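PDB 3H7T: group 3 allergen SMIPP-S YvT004A06 from Sarcoptes scabiei type hominis, which is an inactivated paralogue of the trypsin-like serine proteases, in which the endopeptidase activity general to the family is probably lost. Local coordinates for residues Ser7-Glu12 with Asp99-Lys104; Val67-Ile72 with Ala87-Glu92; Pro79-Asn84 with Ala161-Tyr166; Lys103-Pro108 with Gly194-Val199. All coordinates share one frame; numbering follows the deposited sequence.

Contact 1 of 4, residues Ser7-Glu12 with Asp99-Lys104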
loop_
_atom_site.group_PDB
_atom_site.type_symbol
_atom_site.label_atom_id
_atom_site.label_comp_id
_atom_site.label_asym_id
_atom_site.label_seq_id
_atom_site.Cartn_x
_atom_site.Cartn_y
_atom_site.Cartn_z
ATOM N N SER A 7 -6.800 -13.193 -7.459
ATOM C CA SER A 7 -7.401 -13.324 -6.153
ATOM C C SER A 7 -8.901 -13.032 -6.214
ATOM O O SER A 7 -9.507 -13.033 -7.288
ATOM C CB SER A 7 -6.710 -12.382 -5.163
ATOM O OG SER A 7 -7.054 -12.715 -3.827
ATOM N N ASP A 8 -9.479 -12.782 -5.045
ATOM C CA ASP A 8 -10.882 -12.415 -4.907
ATOM C C ASP A 8 -10.989 -11.456 -3.730
ATOM O O ASP A 8 -10.243 -11.592 -2.749
ATOM C CB ASP A 8 -11.732 -13.659 -4.658
ATOM C CG ASP A 8 -13.213 -13.361 -4.686
ATOM O OD1 ASP A 8 -13.792 -13.133 -3.603
ATOM O OD2 ASP A 8 -13.799 -13.335 -5.789
ATOM N N ILE A 9 -11.901 -10.488 -3.817
ATOM C CA ILE A 9 -12.044 -9.474 -2.762
ATOM C C ILE A 9 -12.461 -10.087 -1.416
ATOM O O ILE A 9 -12.218 -9.488 -0.369
ATOM C CB ILE A 9 -12.965 -8.279 -3.184
ATOM C CG1 ILE A 9 -12.787 -7.066 -2.256
ATOM C CG2 ILE A 9 -14.439 -8.700 -3.237
ATOM C CD1 ILE A 9 -11.385 -6.421 -2.267
ATOM N N THR A 10 -13.046 -11.287 -1.447
ATOM C CA THR A 10 -13.385 -11.999 -0.208
ATOM C C THR A 10 -12.135 -12.554 0.484
ATOM O O THR A 10 -12.138 -12.769 1.695
ATOM C CB THR A 10 -14.483 -13.104 -0.399
ATOM O OG1 THR A 10 -13.992 -14.166 -1.222
ATOM C CG2 THR A 10 -15.753 -12.518 -1.026
ATOM N N LYS A 11 -11.056 -12.739 -0.278
ATOM C CA LYS A 11 -9.770 -13.149 0.304
ATOM C C LYS A 11 -9.005 -11.981 0.919
ATOM O O LYS A 11 -8.189 -12.182 1.810
ATOM C CB LYS A 11 -8.888 -13.873 -0.718
ATOM C CG LYS A 11 -9.627 -14.892 -1.583
ATOM C CD LYS A 11 -9.845 -16.219 -0.870
ATOM C CE LYS A 11 -8.718 -17.199 -1.163
ATOM N NZ LYS A 11 -8.512 -17.399 -2.633
ATOM N N GLU A 12 -9.246 -10.766 0.430
ATOM C CA GLU A 12 -8.617 -9.572 1.000
ATOM C C GLU A 12 -9.625 -8.437 1.103
ATOM O O GLU A 12 -9.456 -7.407 0.451
ATOM C CB GLU A 12 -7.396 -9.122 0.179
ATOM C CG GLU A 12 -6.230 -10.086 0.165
ATOM C CD GLU A 12 -6.268 -11.059 -1.001
ATOM O OE1 GLU A 12 -6.755 -10.693 -2.101
ATOM O OE2 GLU A 12 -5.784 -12.192 -0.825
ATOM N N ASP A 99 -18.406 -7.703 6.476
ATOM C CA ASP A 99 -17.718 -8.947 6.854
ATOM C C ASP A 99 -17.767 -10.029 5.754
ATOM O O ASP A 99 -17.901 -11.224 6.039
ATOM C CB ASP A 99 -18.253 -9.483 8.191
ATOM N N LYS A 100 -17.670 -9.596 4.501
ATOM C CA LYS A 100 -17.617 -10.510 3.368
ATOM C C LYS A 100 -16.663 -9.961 2.313
ATOM O O LYS A 100 -15.613 -10.545 2.057
ATOM C CB LYS A 100 -19.010 -10.731 2.776
ATOM C CG LYS A 100 -19.053 -11.706 1.604
ATOM C CD LYS A 100 -20.481 -11.906 1.090
ATOM C CE LYS A 100 -21.246 -12.941 1.913
ATOM N NZ LYS A 100 -20.760 -14.334 1.675
ATOM N N THR A 101 -17.036 -8.830 1.720
ATOM C CA THR A 101 -16.248 -8.214 0.658
ATOM C C THR A 101 -15.610 -6.913 1.130
ATOM O O THR A 101 -14.723 -6.379 0.469
ATOM C CB THR A 101 -17.111 -7.920 -0.595
ATOM O OG1 THR A 101 -18.031 -6.858 -0.308
ATOM C CG2 THR A 101 -17.881 -9.161 -1.042
ATOM N N THR A 102 -16.075 -6.399 2.267
ATOM C CA THR A 102 -15.594 -5.126 2.785
ATOM C C THR A 102 -15.418 -5.195 4.303
ATOM O O THR A 102 -16.404 -5.250 5.046
ATOM C CB THR A 102 -16.534 -3.958 2.395
ATOM O OG1 THR A 102 -16.900 -4.068 1.011
ATOM C CG2 THR A 102 -15.849 -2.626 2.613
ATOM N N LYS A 103 -14.158 -5.210 4.748
ATOM C CA LYS A 103 -13.811 -5.352 6.171
ATOM C C LYS A 103 -12.623 -4.475 6.532
ATOM O O LYS A 103 -11.758 -4.223 5.696
ATOM C CB LYS A 103 -13.454 -6.808 6.517
ATOM C CG LYS A 103 -14.541 -7.839 6.223
ATOM C CD LYS A 103 -14.069 -9.271 6.471
ATOM C CE LYS A 103 -14.057 -9.637 7.947
ATOM N NZ LYS A 103 -13.559 -11.027 8.149
ATOM N N LYS A 104 -12.557 -4.039 7.790
ATOM C CA LYS A 104 -11.375 -3.319 8.253
ATOM C C LYS A 104 -10.235 -4.280 8.587
ATOM O O LYS A 104 -10.465 -5.421 8.995
ATOM C CB LYS A 104 -11.691 -2.374 9.428
ATOM C CG LYS A 104 -12.313 -3.012 10.655
ATOM C CD LYS A 104 -12.522 -1.968 11.754
ATOM C CE LYS A 104 -13.403 -2.485 12.873
ATOM N NZ LYS A 104 -14.850 -2.377 12.527
HETATM O O HOH W 1 -14.255 -12.290 3.242
#

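Contact 2 of 4, residues Val67-Ile72 with Ala87-Glu92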
loop_
_atom_site.group_PDB
_atom_site.type_symbol
_atom_site.label_atom_id
_atom_site.label_comp_id
_atom_site.label_asym_id
_atom_site.label_seq_id
_atom_site.Cartn_x
_atom_site.Cartn_y
_atom_site.Cartn_z
ATOM N N VAL A 67 -16.802 6.008 -3.189
ATOM C CA VAL A 67 -17.081 7.063 -2.227
ATOM C C VAL A 67 -15.968 8.098 -2.353
ATOM O O VAL A 67 -14.786 7.746 -2.477
ATOM C CB VAL A 67 -17.210 6.496 -0.779
ATOM C CG1 VAL A 67 -15.916 5.816 -0.321
ATOM C CG2 VAL A 67 -17.640 7.576 0.208
ATOM N N MET A 68 -16.356 9.368 -2.354
ATOM C CA MET A 68 -15.415 10.466 -2.513
ATOM C C MET A 68 -14.589 10.657 -1.242
ATOM O O MET A 68 -15.045 10.340 -0.141
ATOM C CB MET A 68 -16.179 11.753 -2.841
ATOM C CG MET A 68 -15.612 12.563 -4.005
ATOM S SD MET A 68 -15.450 11.610 -5.538
ATOM C CE MET A 68 -15.791 12.864 -6.776
ATOM N N ALA A 69 -13.369 11.162 -1.403
ATOM C CA ALA A 69 -12.548 11.551 -0.256
ATOM C C ALA A 69 -13.017 12.893 0.288
ATOM O O ALA A 69 -13.471 13.754 -0.470
ATOM C CB ALA A 69 -11.093 11.630 -0.647
ATOM N N LYS A 70 -12.902 13.057 1.603
ATOM C CA LYS A 70 -13.214 14.316 2.272
ATOM C C LYS A 70 -11.933 15.052 2.666
ATOM O O LYS A 70 -11.766 16.225 2.335
ATOM C CB LYS A 70 -14.087 14.060 3.503
ATOM C CG LYS A 70 -14.575 15.319 4.209
ATOM C CD LYS A 70 -15.761 15.023 5.116
ATOM C CE LYS A 70 -15.341 14.286 6.377
ATOM N NZ LYS A 70 -16.515 13.939 7.225
ATOM N N LYS A 71 -11.045 14.359 3.379
ATOM C CA LYS A 71 -9.773 14.927 3.825
ATOM C C LYS A 71 -8.610 13.969 3.560
ATOM O O LYS A 71 -8.774 12.747 3.598
ATOM C CB LYS A 71 -9.824 15.261 5.320
ATOM C CG LYS A 71 -10.869 16.302 5.711
ATOM C CD LYS A 71 -11.168 16.219 7.195
ATOM C CE LYS A 71 -12.480 16.902 7.555
ATOM N NZ LYS A 71 -12.860 16.634 8.972
ATOM N N ILE A 72 -7.438 14.545 3.300
ATOM C CA ILE A 72 -6.214 13.793 3.068
ATOM C C ILE A 72 -5.194 14.175 4.145
ATOM O O ILE A 72 -4.908 15.356 4.341
ATOM C CB ILE A 72 -5.601 14.096 1.674
ATOM C CG1 ILE A 72 -6.617 13.875 0.533
ATOM C CG2 ILE A 72 -4.316 13.292 1.447
ATOM C CD1 ILE A 72 -7.275 12.500 0.498
ATOM N N ALA A 87 -0.326 7.872 3.352
ATOM C CA ALA A 87 -1.366 8.883 3.520
ATOM C C ALA A 87 -2.631 8.256 4.052
ATOM O O ALA A 87 -2.936 7.099 3.759
ATOM C CB ALA A 87 -1.641 9.609 2.219
ATOM N N VAL A 88 -3.365 9.020 4.850
ATOM C CA VAL A 88 -4.644 8.552 5.341
ATOM C C VAL A 88 -5.744 9.383 4.713
ATOM O O VAL A 88 -5.694 10.616 4.707
ATOM C CB VAL A 88 -4.730 8.556 6.880
ATOM C CG1 VAL A 88 -6.124 8.153 7.335
ATOM C CG2 VAL A 88 -3.681 7.612 7.462
ATOM N N ILE A 89 -6.722 8.682 4.163
ATOM C CA ILE A 89 -7.837 9.311 3.490
ATOM C C ILE A 89 -9.078 9.132 4.346
ATOM O O ILE A 89 -9.403 8.016 4.760
ATOM C CB ILE A 89 -8.059 8.707 2.076
ATOM C CG1 ILE A 89 -6.801 8.888 1.213
ATOM C CG2 ILE A 89 -9.271 9.352 1.402
ATOM C CD1 ILE A 89 -6.779 8.039 -0.078
ATOM N N GLU A 90 -9.749 10.240 4.641
ATOM C CA GLU A 90 -11.059 10.182 5.278
ATOM C C GLU A 90 -12.128 10.273 4.194
ATOM O O GLU A 90 -12.049 11.130 3.314
ATOM C CB GLU A 90 -11.222 11.303 6.313
ATOM C CG GLU A 90 -12.577 11.294 7.012
ATOM C CD GLU A 90 -12.713 12.358 8.090
ATOM O OE1 GLU A 90 -11.740 13.099 8.359
ATOM O OE2 GLU A 90 -13.806 12.440 8.682
ATOM N N THR A 91 -13.114 9.382 4.252
ATOM C CA THR A 91 -14.184 9.349 3.252
ATOM C C THR A 91 -15.284 10.367 3.553
ATOM O O THR A 91 -15.471 10.776 4.711
ATOM C CB THR A 91 -14.790 7.929 3.091
ATOM O OG1 THR A 91 -15.309 7.465 4.345
ATOM C CG2 THR A 91 -13.737 6.952 2.593
ATOM N N GLU A 92 -15.986 10.788 2.499
ATOM C CA GLU A 92 -17.135 11.693 2.610
ATOM C C GLU A 92 -18.297 11.033 3.341
ATOM O O GLU A 92 -18.937 11.649 4.196
ATOM C CB GLU A 92 -17.602 12.149 1.223
ATOM C CG GLU A 92 -16.804 13.304 0.626
ATOM C CD GLU A 92 -17.254 14.675 1.116
ATOM O OE1 GLU A 92 -18.028 14.758 2.095
ATOM O OE2 GLU A 92 -16.824 15.684 0.514
HETATM O O HOH W 2 -13.547 14.341 10.290
#

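Contact 3 of 4, residues Pro79-Asn84 with Ala161-Tyr166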
loop_
_atom_site.group_PDB
_atom_site.type_symbol
_atom_site.label_atom_id
_atom_site.label_comp_id
_atom_site.label_asym_id
_atom_site.label_seq_id
_atom_site.Cartn_x
_atom_site.Cartn_y
_atom_site.Cartn_z
ATOM N N PRO A 79 9.402 13.299 -0.890
ATOM C CA PRO A 79 9.394 12.553 -2.160
ATOM C C PRO A 79 10.782 12.168 -2.670
ATOM O O PRO A 79 10.898 11.190 -3.398
ATOM C CB PRO A 79 8.666 13.489 -3.146
ATOM C CG PRO A 79 8.617 14.820 -2.502
ATOM C CD PRO A 79 8.781 14.631 -1.009
ATOM N N LEU A 80 11.824 12.901 -2.281
ATOM C CA LEU A 80 13.179 12.601 -2.762
ATOM C C LEU A 80 13.698 11.255 -2.265
ATOM O O LEU A 80 14.279 10.481 -3.029
ATOM C CB LEU A 80 14.160 13.721 -2.409
ATOM C CG LEU A 80 14.039 15.033 -3.193
ATOM C CD1 LEU A 80 15.060 16.047 -2.688
ATOM C CD2 LEU A 80 14.173 14.815 -4.704
ATOM N N THR A 81 13.479 10.973 -0.987
ATOM C CA THR A 81 13.909 9.715 -0.394
ATOM C C THR A 81 12.728 8.770 -0.251
ATOM O O THR A 81 12.901 7.602 0.086
ATOM C CB THR A 81 14.503 9.945 0.997
ATOM O OG1 THR A 81 13.578 10.717 1.777
ATOM C CG2 THR A 81 15.821 10.685 0.891
ATOM N N MET A 82 11.531 9.301 -0.498
ATOM C CA MET A 82 10.264 8.590 -0.300
ATOM C C MET A 82 10.032 8.196 1.167
ATOM O O MET A 82 9.308 7.239 1.467
ATOM C CB MET A 82 10.138 7.402 -1.257
ATOM C CG MET A 82 10.227 7.831 -2.735
ATOM S SD MET A 82 9.673 6.571 -3.892
ATOM C CE MET A 82 7.910 6.609 -3.609
ATOM N N GLN A 83 10.639 8.964 2.069
ATOM C CA GLN A 83 10.480 8.760 3.512
ATOM C C GLN A 83 9.057 9.058 3.926
ATOM O O GLN A 83 8.443 10.000 3.414
ATOM C CB GLN A 83 11.397 9.704 4.287
ATOM C CG GLN A 83 12.758 9.152 4.628
ATOM C CD GLN A 83 13.531 10.073 5.559
ATOM O OE1 GLN A 83 14.758 10.031 5.597
ATOM N NE2 GLN A 83 12.815 10.902 6.323
ATOM N N ASN A 84 8.549 8.272 4.874
ATOM C CA ASN A 84 7.213 8.486 5.439
ATOM C C ASN A 84 6.143 8.441 4.349
ATOM O O ASN A 84 5.217 9.250 4.334
ATOM C CB ASN A 84 7.152 9.821 6.192
ATOM C CG ASN A 84 8.390 10.075 7.040
ATOM O OD1 ASN A 84 8.867 9.190 7.756
ATOM N ND2 ASN A 84 8.929 11.286 6.942
ATOM N N ALA A 161 21.091 3.382 -4.551
ATOM C CA ALA A 161 19.682 3.637 -4.248
ATOM C C ALA A 161 19.370 3.390 -2.775
ATOM O O ALA A 161 18.206 3.349 -2.373
ATOM C CB ALA A 161 18.770 2.789 -5.152
ATOM N N ASP A 162 20.420 3.243 -1.976
ATOM C CA ASP A 162 20.276 2.918 -0.556
ATOM C C ASP A 162 19.491 3.959 0.250
ATOM O O ASP A 162 19.037 3.662 1.347
ATOM C CB ASP A 162 21.647 2.644 0.079
ATOM C CG ASP A 162 22.663 3.734 -0.218
ATOM O OD1 ASP A 162 23.149 4.339 0.754
ATOM O OD2 ASP A 162 22.981 3.984 -1.413
ATOM N N LYS A 163 19.312 5.155 -0.310
ATOM C CA LYS A 163 18.528 6.229 0.324
ATOM C C LYS A 163 17.049 5.871 0.543
ATOM O O LYS A 163 16.390 6.455 1.410
ATOM C CB LYS A 163 18.618 7.522 -0.501
ATOM C CG LYS A 163 17.795 7.474 -1.808
ATOM C CD LYS A 163 17.602 8.836 -2.444
ATOM C CE LYS A 163 18.654 9.114 -3.495
ATOM N NZ LYS A 163 18.338 10.372 -4.220
ATOM N N TYR A 164 16.527 4.939 -0.255
ATOM C CA TYR A 164 15.131 4.504 -0.128
ATOM C C TYR A 164 14.900 3.522 1.017
ATOM O O TYR A 164 13.749 3.293 1.409
ATOM C CB TYR A 164 14.622 3.885 -1.440
ATOM C CG TYR A 164 14.652 4.837 -2.621
ATOM C CD1 TYR A 164 13.993 6.067 -2.567
ATOM C CD2 TYR A 164 15.341 4.508 -3.784
ATOM C CE1 TYR A 164 14.020 6.947 -3.648
ATOM C CE2 TYR A 164 15.371 5.379 -4.877
ATOM C CZ TYR A 164 14.713 6.596 -4.797
ATOM O OH TYR A 164 14.740 7.462 -5.866
ATOM N N ILE A 165 15.981 2.949 1.550
ATOM C CA ILE A 165 15.885 1.919 2.598
ATOM C C ILE A 165 16.267 2.498 3.965
ATOM O O ILE A 165 17.401 2.949 4.181
ATOM C CB ILE A 165 16.767 0.670 2.275
ATOM C CG1 ILE A 165 16.645 0.257 0.783
ATOM C CG2 ILE A 165 16.474 -0.490 3.243
ATOM C CD1 ILE A 165 15.262 -0.241 0.368
ATOM N N TYR A 166 15.313 2.469 4.887
ATOM C CA TYR A 166 15.507 3.051 6.224
ATOM C C TYR A 166 14.583 2.300 7.195
ATOM O O TYR A 166 13.841 1.417 6.767
ATOM C CB TYR A 166 15.255 4.572 6.176
ATOM C CG TYR A 166 13.811 4.963 5.980
ATOM C CD1 TYR A 166 13.083 5.524 7.026
ATOM C CD2 TYR A 166 13.161 4.757 4.758
ATOM C CE1 TYR A 166 11.759 5.872 6.863
ATOM C CE2 TYR A 166 11.834 5.109 4.587
ATOM C CZ TYR A 166 11.137 5.659 5.646
ATOM O OH TYR A 166 9.813 5.997 5.511
HETATM O O HOH W 3 11.544 4.753 0.732
HETATM O O HOH W 4 8.503 5.527 3.293
#

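Contact 4 of 4, residues Lys103-Pro108 with Gly194-Val199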
loop_
_atom_site.group_PDB
_atom_site.type_symbol
_atom_site.label_atom_id
_atom_site.label_comp_id
_atom_site.label_asym_id
_atom_site.label_seq_id
_atom_site.Cartn_x
_atom_site.Cartn_y
_atom_site.Cartn_z
ATOM N N LYS A 103 -14.158 -5.210 4.748
ATOM C CA LYS A 103 -13.811 -5.352 6.171
ATOM C C LYS A 103 -12.623 -4.475 6.532
ATOM O O LYS A 103 -11.758 -4.223 5.696
ATOM C CB LYS A 103 -13.454 -6.808 6.517
ATOM C CG LYS A 103 -14.541 -7.839 6.223
ATOM C CD LYS A 103 -14.069 -9.271 6.471
ATOM C CE LYS A 103 -14.057 -9.637 7.947
ATOM N NZ LYS A 103 -13.559 -11.027 8.149
ATOM N N LYS A 104 -12.557 -4.039 7.790
ATOM C CA LYS A 104 -11.375 -3.319 8.253
ATOM C C LYS A 104 -10.235 -4.280 8.587
ATOM O O LYS A 104 -10.465 -5.421 8.995
ATOM C CB LYS A 104 -11.691 -2.374 9.428
ATOM C CG LYS A 104 -12.313 -3.012 10.655
ATOM C CD LYS A 104 -12.522 -1.968 11.754
ATOM C CE LYS A 104 -13.403 -2.485 12.873
ATOM N NZ LYS A 104 -14.850 -2.377 12.527
ATOM N N ILE A 105 -9.006 -3.812 8.380
ATOM C CA ILE A 105 -7.806 -4.543 8.777
ATOM C C ILE A 105 -7.217 -3.873 10.015
ATOM O O ILE A 105 -7.104 -2.650 10.059
ATOM C CB ILE A 105 -6.737 -4.588 7.627
ATOM C CG1 ILE A 105 -5.554 -5.495 7.992
ATOM C CG2 ILE A 105 -6.229 -3.187 7.275
ATOM C CD1 ILE A 105 -5.759 -6.963 7.663
ATOM N N GLU A 106 -6.842 -4.675 11.009
ATOM C CA GLU A 106 -6.288 -4.151 12.264
ATOM C C GLU A 106 -4.859 -3.641 12.101
ATOM O O GLU A 106 -4.094 -4.150 11.284
ATOM C CB GLU A 106 -6.344 -5.208 13.378
ATOM C CG GLU A 106 -7.755 -5.623 13.807
ATOM C CD GLU A 106 -8.612 -4.456 14.277
ATOM O OE1 GLU A 106 -8.157 -3.688 15.151
ATOM O OE2 GLU A 106 -9.750 -4.315 13.772
ATOM N N LEU A 107 -4.502 -2.628 12.882
ATOM C CA LEU A 107 -3.125 -2.134 12.907
ATOM C C LEU A 107 -2.224 -3.072 13.718
ATOM O O LEU A 107 -2.707 -3.770 14.604
ATOM C CB LEU A 107 -3.079 -0.699 13.448
ATOM C CG LEU A 107 -3.719 0.375 12.556
ATOM C CD1 LEU A 107 -3.840 1.724 13.283
ATOM C CD2 LEU A 107 -2.910 0.533 11.267
ATOM N N PRO A 108 -0.911 -3.106 13.403
ATOM C CA PRO A 108 0.026 -3.941 14.139
ATOM C C PRO A 108 0.427 -3.261 15.452
ATOM O O PRO A 108 0.129 -2.084 15.640
ATOM C CB PRO A 108 1.237 -3.969 13.211
ATOM C CG PRO A 108 1.240 -2.617 12.607
ATOM C CD PRO A 108 -0.223 -2.314 12.363
ATOM N N GLY A 194 -3.204 -11.367 10.383
ATOM C CA GLY A 194 -4.432 -10.575 10.412
ATOM C C GLY A 194 -4.283 -9.105 10.765
ATOM O O GLY A 194 -5.239 -8.481 11.237
ATOM N N THR A 195 -3.092 -8.544 10.548
ATOM C CA THR A 195 -2.877 -7.112 10.756
ATOM C C THR A 195 -2.130 -6.503 9.570
ATOM O O THR A 195 -1.444 -7.208 8.850
ATOM C CB THR A 195 -2.120 -6.797 12.080
ATOM O OG1 THR A 195 -0.724 -7.025 11.913
ATOM C CG2 THR A 195 -2.655 -7.627 13.259
ATOM N N LEU A 196 -2.275 -5.195 9.385
ATOM C CA LEU A 196 -1.616 -4.473 8.298
ATOM C C LEU A 196 -0.169 -4.094 8.654
ATOM O O LEU A 196 0.069 -3.079 9.311
ATOM C CB LEU A 196 -2.417 -3.219 7.946
ATOM C CG LEU A 196 -1.935 -2.448 6.715
ATOM C CD1 LEU A 196 -2.315 -3.215 5.446
ATOM C CD2 LEU A 196 -2.542 -1.066 6.707
ATOM N N VAL A 197 0.798 -4.892 8.212
ATOM C CA VAL A 197 2.202 -4.639 8.600
ATOM C C VAL A 197 2.959 -3.739 7.626
ATOM O O VAL A 197 3.994 -3.155 7.981
ATOM C CB VAL A 197 2.994 -5.946 8.866
ATOM C CG1 VAL A 197 2.299 -6.782 9.936
ATOM C CG2 VAL A 197 3.176 -6.763 7.596
ATOM N N GLY A 198 2.451 -3.642 6.399
ATOM C CA GLY A 198 3.081 -2.836 5.380
ATOM C C GLY A 198 2.120 -2.160 4.424
ATOM O O GLY A 198 0.961 -2.573 4.270
ATOM N N VAL A 199 2.607 -1.094 3.807
ATOM C CA VAL A 199 1.897 -0.422 2.721
ATOM C C VAL A 199 2.873 -0.264 1.568
ATOM O O VAL A 199 3.897 0.409 1.710
ATOM C CB VAL A 199 1.339 0.968 3.151
ATOM C CG1 VAL A 199 0.679 1.673 1.963
ATOM C CG2 VAL A 199 0.333 0.829 4.311
HETATM O O HOH W 5 -7.611 -7.317 10.943
#

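Contact 1 of 4, residues Ser7-Glu12 with Asp99-Lys104
Ile9 and Thr101 set their side chains across each other at about a right angle. The CG2 branch of Ile9 lies 3.8 Å from CB of Thr101. The other branch, CG1, stands anti to the backbone N (chi1 -164°) and meets the backbone instead, with Ile9 CG1 3.4 Å from Thr101 O. Thr10 approaches Thr101 on a slant: the two methyls face one another, Thr10 CG2 lying 4.0 Å from Thr101 CG2. Asp8 OD1 accepts from Thr10 N, an Asx turn, and also from Thr10 OG1 at 2.6 Å, the two donors arriving from opposite faces of the carboxylate plane; the hydroxyl bond holds the side chain with CG2 toward Thr101.

No direct hydrogen bond joins residues 7-12 to 99-104; just beyond them, Lys103 bonds by its backbone to Pro13. A water donates to Thr10 O and to Lys100 O and bridges the backbones, while Thr10 CA directs its hydrogen at Lys100 O from 3.5 Å, with an angle of 154° at the hydrogen. Asp98 OD1 accepts from the backbone N of Lys100, Thr101 and Thr102. Residues 7-12 run from strand 5-6 toward strand 15-20, with Glu12 packed on Leu121 and Ser123 of strand 119-124; residues 99-104 belong to the long connection from strand 87-91 to strand 119-124, with Thr102 resting on Ile30 of strand 26-30.

Contact 2 of 4, residues Val67-Ile72 with Ala87-Glu92
Lys70 and Glu90 both carry CG anti to the backbone N (chi1 -175° and 180°), and the two chains run side by side, pointing the same way. A bend at chi3 of 74° then places CE of Lys70 3.3 Å from Glu90 OE2, and the salt bridge from Lys70 NZ to OE2 of Glu90 measures 3.4 Å. Lys71, extended beyond CG, flanks Glu90 as well; its own salt bridge, NZ to Glu90 OE1, is long at 3.8 Å. A water helps here, accepting from Lys71 NZ at 2.7 Å and donating to OE2 of Glu90. OE1 has a further partner in the hydroxyl of Tyr73, so the carboxylate of Glu90 is shared among two lysines, a tyrosine and water, which would favour its charged form.

The backbone explains why two successive lysines meet one glutamate. Glu90 O accepts from Lys70 N at 2.7 Å and only weakly from Lys71 N at 3.4 Å. Glu90 N returns a bond to Lys71 O, and Glu92 N bonds to Met68 O. On the apolar face, Ile89 presents CG2 to Ala69 CB, 3.6 Å away, and runs alongside Ile72; Ile51 and Ile53 of strand 51-55 pack nearby. Two residues facing one across an antiparallel pair make a classic beta bulge, here between strands 65-74 and 87-91 of the six-stranded barrel of this trypsin-type fold.

Contact 3 of 4, residues Pro79-Asn84 with Ala161-Tyr166
Asn84 and Tyr166 meet where two surface loops come together near a bound zinc ion, about 4 Å from the side chain of Asn84; the side chain of Tyr166 is about 7 Å from that of Glu153, a zinc-binding residue seen in a structure of this protein though without its zinc here. Asn84 N donates to Tyr166 OH at 2.7 Å with an N-H...O angle of 166°. The same hydroxyl is hydrogen-bonded to Tyr220 OH and to a water that donates to Met82 O; Tyr220 OH also bonds Asn84 OD1, while Asn84 ND2 reaches Arg76 O. Gln83 lies over a face of Tyr166: its CG sits above the ring centre, 4.0 Å from the centroid, a CH-pi contact, and the glutamine amide is turned 31° from the ring plane.

In trypsin-like proteases, the loop before strand 87-91 and the loop after the helix corresponding to 149-157 border the substrate cleft, so this pairing probably shapes that rim in the inactive paralogue.

Tyr164 engages the other end. Thr81 O lies at the ring edge, near its plane, 3.3 Å from Tyr164 CD1. Met82, with CG anti to the carbonyl carbon (chi1 -58°), brings CG to 4.0 Å from Tyr164 CE1, and its SD stands 5.1 Å from the ring centroid in an oblique Met-aromatic contact. Lys163 CG lies over the centre of one face of the same ring.

Contact 4 of 4, residues Lys103-Pro108 with Gly194-Val199
Glu106 and Leu196 share the direct hydrogen bond of this contact: Leu196 N donates to Glu106 O at 2.8 Å, nearly in line with the carbonyl (C=O...N angle 177°). The same oxygen receives a CA-H...O contact from Thr195, whose CA is 3.2 Å from Glu106 O. A water accepts a hydrogen bond from Glu106 N at 2.8 Å and donates to Gly194 O, adding a solvent-mediated link between the backbones. Gly194 has a positive phi of 58°, a conformation that favours glycine, at the turn from strand 189-192 into 195-200. Thr195 turns its hydroxyl back on that turn, to Gln192 O.

The segment 103-108 is part of the connection between the two beta barrels of the trypsin fold. Ile105 bonds by its backbone to Ile30 of the first barrel, while Glu106 meets strand 195-200 of the second, next to a classic beta bulge in which Val197 and Gly198 both face Ala190.

Ile105 and Pro108 supply the carbon contacts. Ile105 crosses Leu196 at about a right angle, and its CG2 touches Leu196 CB at 3.9 Å; the apolar contact of Pro108 is looser, its CB 4.4 Å from Val197 CG1. Other carbons rest against backbone polar atoms: Ile105 CG1, anti to the backbone N (chi1 -173°), lies 3.6 Å from Leu196 N, and Pro108 brings CD to 3.2 Å from Leu196 O, a buried oxygen with no hydrogen-bonding partner in the model. Val221 of helix 221-228 also packs on Pro108.

In the fold
Contacts 1, 2 and 4 are partly buried, while contact 3 is on the surface. Contacts 1 and 4 both use the connection between the barrels and share Lys103 and Lys104: its first part lies against a loop, the later part against a strand of the second barrel, the centre of contact 4 being about 11 Å from the chain centre. Contact 1 makes no direct hydrogen bond, contact 4 has one. Contact 2 is the sole pairing of two barrel strands, with several backbone bonds interrupted by a bulge, charges on one face and isoleucines on the other. Contact 3, whose loop 79-84 leads toward strand 87-91 of contact 2, relies on aromatic rings, on the opposite side of the chain centre from contact 1.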